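Local coordinates for protein argonaute (Marinitoga piezophila, PDB 5I4A) that uses short 5'-hydroxyl guide RNAs to find complementary single-stranded target DNA or target RNA and cleaves it, preferring manganese for DNA cleavage, at residues V39-K43 with K97-D101; F104-K108 with Y171-G176; N128-K134 with L149-L155. One frame throughout, in Å; residues are numbered along the deposited sequence.

Contact 1: residues V39-K43 with K97-D101; sequences VNNFK and KLFLD
Two helix ends meet here: helix 29-40 stops at Asn40, and the chain turns away past the last turn of helix 84-101, Lys97-Asp101. Asn41 leaves the helical conformation with positive phi (phi/psi 53/38), Phe42 is extended, and the closest CA pair is Asn41-Lys97 at 5.0 Å. The polar interactions centre on Lys97. Its side chain runs out with chi1 to chi3 all t and turns at chi4 (p), so that NZ donates to Asn40 O at 2.7 Å and forms a salt bridge with Asp101 OD2 at 2.6 Å, one helical turn on. Asp101 (chi1 m) uses its other oxygen, OD1, to accept from Asn41 ND2 at 2.9 Å. Two waters extend the network: water 1 donates to Val39 O and Asp101 OD1 (2.9 Å each), while water 2 joins Asn40 OD1 (2.5 Å) to Lys97 NZ (3.0 Å); Asn40 ND2 is held by Thr63 O and Leu36 O. Packing is lighter: Asn41 CG lies 3.7 Å from Leu100 CB, and Lys97 CB meets the edge of the Phe42 ring at CD2, 4.0 Å away. The arrangement is a helix C-terminus, left through a positive-phi residue, whose last carbonyl accepts a hydrogen bond from a lysine of a second helix, within the N-terminal domain.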
loop_
_atom_site.group_PDB
_atom_site.type_symbol
_atom_site.label_atom_id
_atom_site.label_comp_id
_atom_site.label_asym_id
_atom_site.label_seq_id
_atom_site.Cartn_x
_atom_site.Cartn_y
_atom_site.Cartn_z
ATOM N N VAL A 39 -19.622 -18.439 23.591
ATOM C CA VAL A 39 -21.076 -18.316 23.541
ATOM C C VAL A 39 -21.541 -16.871 23.410
ATOM O O VAL A 39 -22.683 -16.633 22.997
ATOM C CB VAL A 39 -21.719 -18.960 24.781
ATOM C CG1 VAL A 39 -21.404 -20.448 24.827
ATOM C CG2 VAL A 39 -21.235 -18.273 26.044
ATOM N N ASN A 40 -20.700 -15.897 23.749
ATOM C CA ASN A 40 -21.063 -14.492 23.634
ATOM C C ASN A 40 -20.457 -13.815 22.413
ATOM O O ASN A 40 -20.740 -12.636 22.179
ATOM C CB ASN A 40 -20.648 -13.730 24.898
ATOM C CG ASN A 40 -21.526 -14.051 26.092
ATOM O OD1 ASN A 40 -22.546 -13.400 26.318
ATOM N ND2 ASN A 40 -21.129 -15.054 26.867
ATOM N N ASN A 41 -19.637 -14.528 21.636
ATOM C CA ASN A 41 -18.928 -13.948 20.492
ATOM C C ASN A 41 -18.140 -12.709 20.909
ATOM O O ASN A 41 -18.050 -11.725 20.173
ATOM C CB ASN A 41 -19.891 -13.620 19.348
ATOM C CG ASN A 41 -20.319 -14.850 18.575
ATOM O OD1 ASN A 41 -19.506 -15.727 18.288
ATOM N ND2 ASN A 41 -21.602 -14.922 18.236
ATOM N N PHE A 42 -17.564 -12.764 22.107
ATOM C CA PHE A 42 -16.928 -11.596 22.709
ATOM C C PHE A 42 -15.899 -12.094 23.708
ATOM O O PHE A 42 -16.257 -12.798 24.658
ATOM C CB PHE A 42 -17.970 -10.707 23.391
ATOM C CG PHE A 42 -17.462 -9.344 23.756
ATOM C CD1 PHE A 42 -16.608 -9.172 24.832
ATOM C CD2 PHE A 42 -17.853 -8.229 23.031
ATOM C CE1 PHE A 42 -16.144 -7.918 25.171
ATOM C CE2 PHE A 42 -17.392 -6.971 23.368
ATOM C CZ PHE A 42 -16.537 -6.815 24.440
ATOM N N LYS A 43 -14.638 -11.719 23.511
ATOM C CA LYS A 43 -13.554 -12.316 24.278
ATOM C C LYS A 43 -13.606 -11.881 25.738
ATOM O O LYS A 43 -13.641 -10.684 26.044
ATOM C CB LYS A 43 -12.205 -11.941 23.666
ATOM C CG LYS A 43 -11.038 -12.762 24.195
ATOM C CD LYS A 43 -9.851 -12.717 23.245
ATOM C CE LYS A 43 -8.883 -13.861 23.515
ATOM N NZ LYS A 43 -7.878 -13.994 22.421
ATOM N N LYS A 97 -18.974 -8.671 17.765
ATOM C CA LYS A 97 -19.982 -9.539 18.369
ATOM C C LYS A 97 -21.329 -9.382 17.680
ATOM O O LYS A 97 -22.000 -10.373 17.372
ATOM C CB LYS A 97 -20.118 -9.240 19.863
ATOM C CG LYS A 97 -21.409 -9.785 20.453
ATOM C CD LYS A 97 -21.565 -9.447 21.923
ATOM C CE LYS A 97 -22.917 -9.927 22.439
ATOM N NZ LYS A 97 -23.155 -11.361 22.097
ATOM N N LEU A 98 -21.745 -8.138 17.432
ATOM C CA LEU A 98 -23.041 -7.900 16.804
ATOM C C LEU A 98 -23.103 -8.527 15.415
ATOM O O LEU A 98 -24.097 -9.171 15.057
ATOM C CB LEU A 98 -23.322 -6.401 16.738
ATOM C CG LEU A 98 -23.625 -5.720 18.072
ATOM C CD1 LEU A 98 -23.875 -4.234 17.871
ATOM C CD2 LEU A 98 -24.816 -6.381 18.749
ATOM N N PHE A 99 -22.049 -8.343 14.616
ATOM C CA PHE A 99 -21.993 -8.976 13.301
ATOM C C PHE A 99 -22.038 -10.495 13.423
ATOM O O PHE A 99 -22.804 -11.163 12.721
ATOM C CB PHE A 99 -20.729 -8.538 12.558
ATOM C CG PHE A 99 -20.877 -7.245 11.803
ATOM C CD1 PHE A 99 -21.419 -7.231 10.528
ATOM C CD2 PHE A 99 -20.457 -6.049 12.361
ATOM C CE1 PHE A 99 -21.548 -6.047 9.826
ATOM C CE2 PHE A 99 -20.585 -4.860 11.664
ATOM C CZ PHE A 99 -21.132 -4.860 10.394
ATOM N N LEU A 100 -21.214 -11.058 14.312
ATOM C CA LEU A 100 -21.206 -12.506 14.497
ATOM C C LEU A 100 -22.544 -12.998 15.037
ATOM O O LEU A 100 -23.010 -14.081 14.665
ATOM C CB LEU A 100 -20.066 -12.916 15.428
ATOM C CG LEU A 100 -18.633 -12.781 14.901
ATOM C CD1 LEU A 100 -17.632 -13.228 15.956
ATOM C CD2 LEU A 100 -18.446 -13.577 13.620
ATOM N N ASP A 101 -23.178 -12.217 15.918
ATOM C CA ASP A 101 -24.495 -12.585 16.426
ATOM C C ASP A 101 -25.551 -12.595 15.330
ATOM O O ASP A 101 -26.567 -13.283 15.469
ATOM C CB ASP A 101 -24.931 -11.634 17.543
ATOM C CG ASP A 101 -24.219 -11.906 18.855
ATOM O OD1 ASP A 101 -23.517 -12.932 18.953
ATOM O OD2 ASP A 101 -24.376 -11.097 19.792
HETATM O O HOH W 1 -23.631 -14.358 21.441
HETATM O O HOH W 2 -24.192 -12.286 24.758
#

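Contact 2: residues F104-K108 with Y171-G176; sequences FYFKK and YNIKSG. With nucleotides of chain B.
Tyr171 has the largest area covered in this contact. With chi1 t, it reaches from the end of strand 169-172 to the short strand 105-107, where its OH donates to Phe106 O at 2.6 Å and lies 3.3 Å from Tyr105 CB. Tyr105 comes next: its CA-CB bond points toward 171-176, and with chi1 m its ring receives Ile173 over one face, a CH-pi contact with CG1 3.4 Å from the centroid. The CA atoms of Tyr105 and Ile173 are 6.5 Å apart, and water 3 links Phe106 N (3.1 Å) to Ile173 O (2.9 Å). After Asn172 the backbone takes helical angles through Ser175, with Asn172 OD1 accepting from Ser175 N at 2.7 Å in an Asx motif. Gly176 (phi/psi 80/3) then approaches Lys107, CA to CA 4.0 Å; a CB here would clash with Phe106 O. Gly176 O accepts from Lys108 N at 3.1 Å. Guide RNA touches both segments: C8 of chain B donates O2' to Lys108 O at a very short 2.3 Å, and C5 of U20 of chain B lies 3.2 Å from Ser175 OG. Linker L1 thus meets the PAZ domain, with strand 105-107 pairing with strand 111-120 and strand 169-172 with strands 178-185 and 207-211.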
loop_
_atom_site.group_PDB
_atom_site.type_symbol
_atom_site.label_atom_id
_atom_site.label_comp_id
_atom_site.label_asym_id
_atom_site.label_seq_id
_atom_site.Cartn_x
_atom_site.Cartn_y
_atom_site.Cartn_z
ATOM N N PHE A 104 -22.880 -13.070 10.447
ATOM C CA PHE A 104 -21.835 -12.657 9.524
ATOM C C PHE A 104 -20.555 -13.428 9.818
ATOM O O PHE A 104 -20.264 -13.775 10.966
ATOM C CB PHE A 104 -21.563 -11.157 9.643
ATOM C CG PHE A 104 -22.589 -10.290 8.968
ATOM C CD1 PHE A 104 -23.886 -10.223 9.447
ATOM C CD2 PHE A 104 -22.245 -9.522 7.867
ATOM C CE1 PHE A 104 -24.830 -9.420 8.830
ATOM C CE2 PHE A 104 -23.183 -8.714 7.246
ATOM C CZ PHE A 104 -24.477 -8.664 7.728
ATOM N N TYR A 105 -19.791 -13.708 8.767
ATOM C CA TYR A 105 -18.449 -14.237 8.942
ATOM C C TYR A 105 -17.479 -13.088 9.166
ATOM O O TYR A 105 -17.606 -12.023 8.557
ATOM C CB TYR A 105 -18.014 -15.052 7.724
ATOM C CG TYR A 105 -18.689 -16.397 7.597
ATOM C CD1 TYR A 105 -19.394 -16.946 8.661
ATOM C CD2 TYR A 105 -18.615 -17.122 6.415
ATOM C CE1 TYR A 105 -20.018 -18.176 8.545
ATOM C CE2 TYR A 105 -19.230 -18.353 6.292
ATOM C CZ TYR A 105 -19.931 -18.876 7.358
ATOM O OH TYR A 105 -20.539 -20.104 7.234
ATOM N N PHE A 106 -16.515 -13.303 10.053
ATOM C CA PHE A 106 -15.450 -12.339 10.276
ATOM C C PHE A 106 -14.232 -12.718 9.447
ATOM O O PHE A 106 -13.870 -13.895 9.353
ATOM C CB PHE A 106 -15.069 -12.255 11.755
ATOM C CG PHE A 106 -13.809 -11.474 12.008
ATOM C CD1 PHE A 106 -13.827 -10.089 12.016
ATOM C CD2 PHE A 106 -12.604 -12.125 12.228
ATOM C CE1 PHE A 106 -12.667 -9.367 12.242
ATOM C CE2 PHE A 106 -11.441 -11.409 12.454
ATOM C CZ PHE A 106 -11.473 -10.029 12.461
ATOM N N LYS A 107 -13.611 -11.712 8.843
ATOM C CA LYS A 107 -12.378 -11.876 8.090
ATOM C C LYS A 107 -11.405 -10.794 8.532
ATOM O O LYS A 107 -11.819 -9.674 8.850
ATOM C CB LYS A 107 -12.640 -11.799 6.578
ATOM C CG LYS A 107 -11.448 -12.139 5.696
ATOM C CD LYS A 107 -11.904 -12.451 4.276
ATOM C CE LYS A 107 -10.734 -12.561 3.311
ATOM N NZ LYS A 107 -10.519 -11.296 2.550
ATOM N N LYS A 108 -10.117 -11.140 8.560
ATOM C CA LYS A 108 -9.092 -10.246 9.086
ATOM C C LYS A 108 -9.179 -8.872 8.429
ATOM O O LYS A 108 -9.465 -8.753 7.235
ATOM C CB LYS A 108 -7.705 -10.859 8.867
ATOM C CG LYS A 108 -6.597 -10.249 9.715
ATOM C CD LYS A 108 -5.289 -11.010 9.535
ATOM C CE LYS A 108 -4.161 -10.393 10.345
ATOM N NZ LYS A 108 -2.893 -11.161 10.200
ATOM N N TYR A 171 -9.942 -19.522 2.983
ATOM C CA TYR A 171 -10.448 -18.676 4.053
ATOM C C TYR A 171 -11.080 -19.551 5.127
ATOM O O TYR A 171 -11.948 -20.377 4.828
ATOM C CB TYR A 171 -11.467 -17.665 3.521
ATOM C CG TYR A 171 -12.352 -17.076 4.596
ATOM C CD1 TYR A 171 -11.819 -16.291 5.608
ATOM C CD2 TYR A 171 -13.722 -17.303 4.594
ATOM C CE1 TYR A 171 -12.624 -15.752 6.591
ATOM C CE2 TYR A 171 -14.536 -16.766 5.574
ATOM C CZ TYR A 171 -13.981 -15.993 6.571
ATOM O OH TYR A 171 -14.786 -15.457 7.549
ATOM N N ASN A 172 -10.637 -19.375 6.370
ATOM C CA ASN A 172 -11.157 -20.148 7.490
ATOM C C ASN A 172 -12.378 -19.442 8.066
ATOM O O ASN A 172 -12.304 -18.267 8.444
ATOM C CB ASN A 172 -10.093 -20.338 8.569
ATOM C CG ASN A 172 -10.564 -21.235 9.697
ATOM O OD1 ASN A 172 -11.282 -20.798 10.597
ATOM N ND2 ASN A 172 -10.163 -22.500 9.654
ATOM N N ILE A 173 -13.497 -20.167 8.141
ATOM C CA ILE A 173 -14.746 -19.582 8.618
ATOM C C ILE A 173 -14.637 -19.161 10.077
ATOM O O ILE A 173 -15.220 -18.148 10.483
ATOM C CB ILE A 173 -15.909 -20.570 8.384
ATOM C CG1 ILE A 173 -17.238 -19.985 8.860
ATOM C CG2 ILE A 173 -15.648 -21.891 9.074
ATOM C CD1 ILE A 173 -17.670 -20.406 10.265
ATOM N N LYS A 174 -13.886 -19.911 10.886
ATOM C CA LYS A 174 -13.843 -19.639 12.320
ATOM C C LYS A 174 -12.878 -18.506 12.655
ATOM O O LYS A 174 -13.264 -17.521 13.293
ATOM C CB LYS A 174 -13.459 -20.906 13.089
ATOM C CG LYS A 174 -14.639 -21.696 13.646
ATOM C CD LYS A 174 -15.414 -22.395 12.546
ATOM C CE LYS A 174 -16.702 -23.002 13.072
ATOM N NZ LYS A 174 -17.769 -23.000 12.031
ATOM N N SER A 175 -11.618 -18.630 12.238
ATOM C CA SER A 175 -10.606 -17.660 12.643
ATOM C C SER A 175 -10.645 -16.388 11.807
ATOM O O SER A 175 -10.239 -15.324 12.287
ATOM C CB SER A 175 -9.215 -18.285 12.550
ATOM O OG SER A 175 -8.890 -18.589 11.205
ATOM N N GLY A 176 -11.113 -16.474 10.566
ATOM C CA GLY A 176 -11.042 -15.350 9.662
ATOM C C GLY A 176 -9.695 -15.151 9.004
ATOM O O GLY A 176 -9.528 -14.178 8.257
ATOM P P U B 20 -9.338 -19.417 18.438
ATOM O OP1 U B 20 -8.038 -20.043 18.794
ATOM O OP2 U B 20 -9.486 -18.742 17.121
ATOM O "O5'" U B 20 -10.509 -20.491 18.588
ATOM C "C5'" U B 20 -10.291 -21.873 18.332
ATOM C "C4'" U B 20 -11.000 -22.325 17.077
ATOM O "O4'" U B 20 -10.600 -21.475 15.975
ATOM C "C3'" U B 20 -10.682 -23.743 16.610
ATOM O "O3'" U B 20 -11.509 -24.721 17.223
ATOM C "C2'" U B 20 -10.873 -23.678 15.094
ATOM O "O2'" U B 20 -12.228 -23.915 14.740
ATOM C "C1'" U B 20 -10.535 -22.218 14.780
ATOM N N1 U B 20 -9.208 -22.017 14.143
ATOM C C2 U B 20 -8.030 -22.089 14.875
ATOM O O2 U B 20 -7.968 -22.325 16.067
ATOM N N3 U B 20 -6.885 -21.864 14.149
ATOM C C4 U B 20 -6.783 -21.583 12.804
ATOM O O4 U B 20 -5.670 -21.411 12.307
ATOM C C5 U B 20 -8.036 -21.525 12.118
ATOM C C6 U B 20 -9.168 -21.737 12.798
ATOM P P C B 8 -5.563 -8.263 -0.146
ATOM O OP1 C B 8 -6.228 -7.122 -0.827
ATOM O OP2 C B 8 -4.083 -8.265 0.024
ATOM O "O5'" C B 8 -6.229 -8.416 1.291
ATOM C "C5'" C B 8 -7.509 -9.024 1.430
ATOM C "C4'" C B 8 -7.695 -9.562 2.834
ATOM O "O4'" C B 8 -6.903 -10.761 3.019
ATOM C "C3'" C B 8 -7.219 -8.638 3.934
ATOM O "O3'" C B 8 -8.164 -7.622 4.233
ATOM C "C2'" C B 8 -6.946 -9.594 5.085
ATOM O "O2'" C B 8 -8.159 -9.956 5.733
ATOM C "C1'" C B 8 -6.406 -10.816 4.339
HETATM O O HOH W 3 -16.784 -15.978 11.622
#

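Contact 3: residues N128-K134 with L149-L155; sequences NAHLTYK and LPKFTFL. With nucleotides of chain B.
Eight backbone hydrogen bonds hold 128-134 and 149-155 together as antiparallel strands. The hydrogen-bonded pairs are Asn128-Leu155, His130-Thr153, Thr132-Lys151 and Lys134-Leu149; the non-hydrogen-bonded pairs are Ala129-Phe154, Leu131-Phe152 and Tyr133-Pro150. Asn128 N to Leu155 O, at 2.6 Å, is the shortest. A very short hydrogen bond, 2.4 Å, joins Thr132 OG1 and Thr153 OG1, both chi1 m. Extended Lys134 sends NZ to OP1 of C9 of chain B at 2.8 Å, which ties this end of the hairpin to a guide phosphate; Lys151 NZ, bonded to Asn111, lies 3.6 Å from the same oxygen. The short axes come within 4.4 Å and their N-to-C directions make 141°, antiparallel but with a marked twist. On the face with His130, Leu155 CD1 sits over the imidazole, 4.1 Å from its centroid, while His130 ND1 bonds to Ser114 O. On the opposite face, that of Ala129, Leu131 and Tyr133, Ala129 CB packs on Phe154 CE1 (3.7 Å) and Tyr133 CE1 on Pro150 CB (3.6 Å). Phe152 and Phe154 pack against helix 222-231 on this face. The hairpin lies inside a larger antiparallel sheet, strand 127-140 continuing to strand 111-120 and strand 143-156 to strand 207-211.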
loop_
_atom_site.group_PDB
_atom_site.type_symbol
_atom_site.label_atom_id
_atom_site.label_comp_id
_atom_site.label_asym_id
_atom_site.label_seq_id
_atom_site.Cartn_x
_atom_site.Cartn_y
_atom_site.Cartn_z
ATOM N N ASN A 128 -19.644 -18.311 -4.837
ATOM C CA ASN A 128 -20.625 -17.494 -4.136
ATOM C C ASN A 128 -20.105 -16.068 -3.999
ATOM O O ASN A 128 -18.949 -15.857 -3.618
ATOM C CB ASN A 128 -20.933 -18.067 -2.751
ATOM C CG ASN A 128 -22.071 -19.066 -2.770
ATOM O OD1 ASN A 128 -22.036 -20.077 -2.072
ATOM N ND2 ASN A 128 -23.093 -18.783 -3.571
ATOM N N ALA A 129 -20.962 -15.098 -4.307
ATOM C CA ALA A 129 -20.653 -13.682 -4.131
ATOM C C ALA A 129 -21.333 -13.217 -2.848
ATOM O O ALA A 129 -22.551 -13.025 -2.811
ATOM C CB ALA A 129 -21.109 -12.868 -5.338
ATOM N N HIS A 130 -20.540 -13.043 -1.795
ATOM C CA HIS A 130 -21.050 -12.619 -0.498
ATOM C C HIS A 130 -20.924 -11.106 -0.367
ATOM O O HIS A 130 -19.818 -10.561 -0.448
ATOM C CB HIS A 130 -20.285 -13.304 0.632
ATOM C CG HIS A 130 -20.402 -14.797 0.638
ATOM N ND1 HIS A 130 -21.208 -15.476 1.524
ATOM C CD2 HIS A 130 -19.798 -15.742 -0.121
ATOM C CE1 HIS A 130 -21.105 -16.775 1.306
ATOM N NE2 HIS A 130 -20.254 -16.963 0.313
ATOM N N LEU A 131 -22.055 -10.431 -0.166
ATOM C CA LEU A 131 -22.015 -9.022 0.197
ATOM C C LEU A 131 -21.232 -8.860 1.491
ATOM O O LEU A 131 -21.476 -9.566 2.472
ATOM C CB LEU A 131 -23.435 -8.471 0.348
ATOM C CG LEU A 131 -23.633 -7.064 0.921
ATOM C CD1 LEU A 131 -22.820 -6.023 0.167
ATOM C CD2 LEU A 131 -25.110 -6.698 0.899
ATOM N N THR A 132 -20.268 -7.945 1.485
ATOM C CA THR A 132 -19.346 -7.782 2.598
ATOM C C THR A 132 -19.299 -6.319 3.012
ATOM O O THR A 132 -19.455 -5.416 2.187
ATOM C CB THR A 132 -17.936 -8.288 2.219
ATOM O OG1 THR A 132 -18.021 -9.649 1.779
ATOM C CG2 THR A 132 -16.980 -8.214 3.401
ATOM N N TYR A 133 -19.099 -6.097 4.310
ATOM C CA TYR A 133 -18.929 -4.760 4.865
ATOM C C TYR A 133 -17.663 -4.725 5.704
ATOM O O TYR A 133 -17.498 -5.539 6.621
ATOM C CB TYR A 133 -20.135 -4.351 5.719
ATOM C CG TYR A 133 -21.377 -4.017 4.924
ATOM C CD1 TYR A 133 -21.497 -2.796 4.275
ATOM C CD2 TYR A 133 -22.437 -4.912 4.837
ATOM C CE1 TYR A 133 -22.630 -2.477 3.553
ATOM C CE2 TYR A 133 -23.576 -4.602 4.118
ATOM C CZ TYR A 133 -23.667 -3.383 3.479
ATOM O OH TYR A 133 -24.800 -3.071 2.762
ATOM N N LYS A 134 -16.767 -3.797 5.382
ATOM C CA LYS A 134 -15.574 -3.546 6.177
ATOM C C LYS A 134 -15.816 -2.330 7.060
ATOM O O LYS A 134 -16.263 -1.283 6.575
ATOM C CB LYS A 134 -14.349 -3.323 5.289
ATOM C CG LYS A 134 -13.125 -2.875 6.064
ATOM C CD LYS A 134 -11.839 -3.161 5.310
ATOM C CE LYS A 134 -10.639 -2.638 6.085
ATOM N NZ LYS A 134 -9.353 -3.167 5.562
ATOM N N LEU A 149 -17.758 0.334 4.660
ATOM C CA LEU A 149 -17.422 0.225 3.251
ATOM C C LEU A 149 -18.058 -1.028 2.672
ATOM O O LEU A 149 -17.588 -2.140 2.963
ATOM C CB LEU A 149 -15.910 0.182 3.060
ATOM C CG LEU A 149 -15.467 0.067 1.600
ATOM C CD1 LEU A 149 -15.707 1.382 0.877
ATOM C CD2 LEU A 149 -14.010 -0.355 1.502
ATOM N N PRO A 150 -19.115 -0.913 1.874
ATOM C CA PRO A 150 -19.628 -2.089 1.170
ATOM C C PRO A 150 -18.603 -2.604 0.171
ATOM O O PRO A 150 -17.933 -1.832 -0.519
ATOM C CB PRO A 150 -20.890 -1.568 0.476
ATOM C CG PRO A 150 -20.703 -0.089 0.395
ATOM C CD PRO A 150 -19.932 0.285 1.621
ATOM N N LYS A 151 -18.472 -3.924 0.115
ATOM C CA LYS A 151 -17.588 -4.580 -0.842
ATOM C C LYS A 151 -18.122 -5.989 -1.076
ATOM O O LYS A 151 -19.257 -6.309 -0.705
ATOM C CB LYS A 151 -16.136 -4.580 -0.350
ATOM C CG LYS A 151 -15.858 -5.539 0.799
ATOM C CD LYS A 151 -14.371 -5.823 0.946
ATOM C CE LYS A 151 -13.649 -4.693 1.656
ATOM N NZ LYS A 151 -12.297 -5.120 2.113
ATOM N N PHE A 152 -17.301 -6.839 -1.688
ATOM C CA PHE A 152 -17.723 -8.190 -2.012
ATOM C C PHE A 152 -16.607 -9.179 -1.718
ATOM O O PHE A 152 -15.421 -8.874 -1.871
ATOM C CB PHE A 152 -18.155 -8.306 -3.476
ATOM C CG PHE A 152 -19.582 -7.923 -3.705
ATOM C CD1 PHE A 152 -20.590 -8.858 -3.560
ATOM C CD2 PHE A 152 -19.921 -6.624 -4.042
ATOM C CE1 PHE A 152 -21.912 -8.511 -3.758
ATOM C CE2 PHE A 152 -21.244 -6.269 -4.238
ATOM C CZ PHE A 152 -22.239 -7.216 -4.098
ATOM N N THR A 153 -17.012 -10.370 -1.287
ATOM C CA THR A 153 -16.117 -11.495 -1.076
ATOM C C THR A 153 -16.631 -12.664 -1.897
ATOM O O THR A 153 -17.809 -13.026 -1.796
ATOM C CB THR A 153 -16.037 -11.883 0.402
ATOM O OG1 THR A 153 -15.893 -10.703 1.201
ATOM C CG2 THR A 153 -14.848 -12.796 0.649
ATOM N N PHE A 154 -15.759 -13.238 -2.716
ATOM C CA PHE A 154 -16.114 -14.351 -3.584
ATOM C C PHE A 154 -15.501 -15.621 -3.014
ATOM O O PHE A 154 -14.273 -15.750 -2.948
ATOM C CB PHE A 154 -15.649 -14.085 -5.015
ATOM C CG PHE A 154 -16.171 -12.792 -5.576
ATOM C CD1 PHE A 154 -17.435 -12.729 -6.140
ATOM C CD2 PHE A 154 -15.413 -11.636 -5.512
ATOM C CE1 PHE A 154 -17.924 -11.538 -6.644
ATOM C CE2 PHE A 154 -15.899 -10.443 -6.013
ATOM C CZ PHE A 154 -17.155 -10.394 -6.578
ATOM N N LEU A 155 -16.358 -16.543 -2.586
ATOM C CA LEU A 155 -15.939 -17.761 -1.914
ATOM C C LEU A 155 -16.548 -18.968 -2.608
ATOM O O LEU A 155 -17.599 -18.873 -3.250
ATOM C CB LEU A 155 -16.355 -17.761 -0.436
ATOM C CG LEU A 155 -15.873 -16.611 0.450
ATOM C CD1 LEU A 155 -16.613 -16.632 1.777
ATOM C CD2 LEU A 155 -14.372 -16.694 0.676
ATOM P P C B 9 -7.950 -6.123 3.689
ATOM O OP1 C B 9 -9.225 -5.388 3.873
ATOM O OP2 C B 9 -7.344 -6.210 2.336
ATOM O "O5'" C B 9 -6.872 -5.502 4.685
ATOM C "C5'" C B 9 -7.190 -5.289 6.052
ATOM C "C4'" C B 9 -6.125 -5.831 6.971
ATOM O "O4'" C B 9 -5.514 -7.001 6.370
ATOM C "C3'" C B 9 -4.954 -4.904 7.259
ATOM O "O3'" C B 9 -5.239 -3.964 8.284
ATOM C "C2'" C B 9 -3.843 -5.878 7.627
ATOM O "O2'" C B 9 -4.000 -6.333 8.962
ATOM C "C1'" C B 9 -4.139 -7.044 6.685
#

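In the fold
From the N terminus, contact 1 closes first: the chain leaves helix 29-40, passes through strands of the N-terminal domain and returns on helix 84-101. That helix leads directly into strand 105-107, where contact 2 opens; Phe99 O and Phe104 N, 3.0 Å apart, probably form a hydrogen bond at this junction, connecting the two contacts. Contact 3 is nested within the loop closed by contact 2, lying within the hairpin 127-140/143-156 of linker L1. After it the chain enters the PAZ domain, and 171-176 returns to 104-108. Contacts 2 and 3 touch where Tyr171 CD2 meets Leu155 CD2 at 4.0 Å. Contact 1 works within the N-terminal domain and contact 3 within linker L1, while contact 2 joins L1 to the PAZ domain.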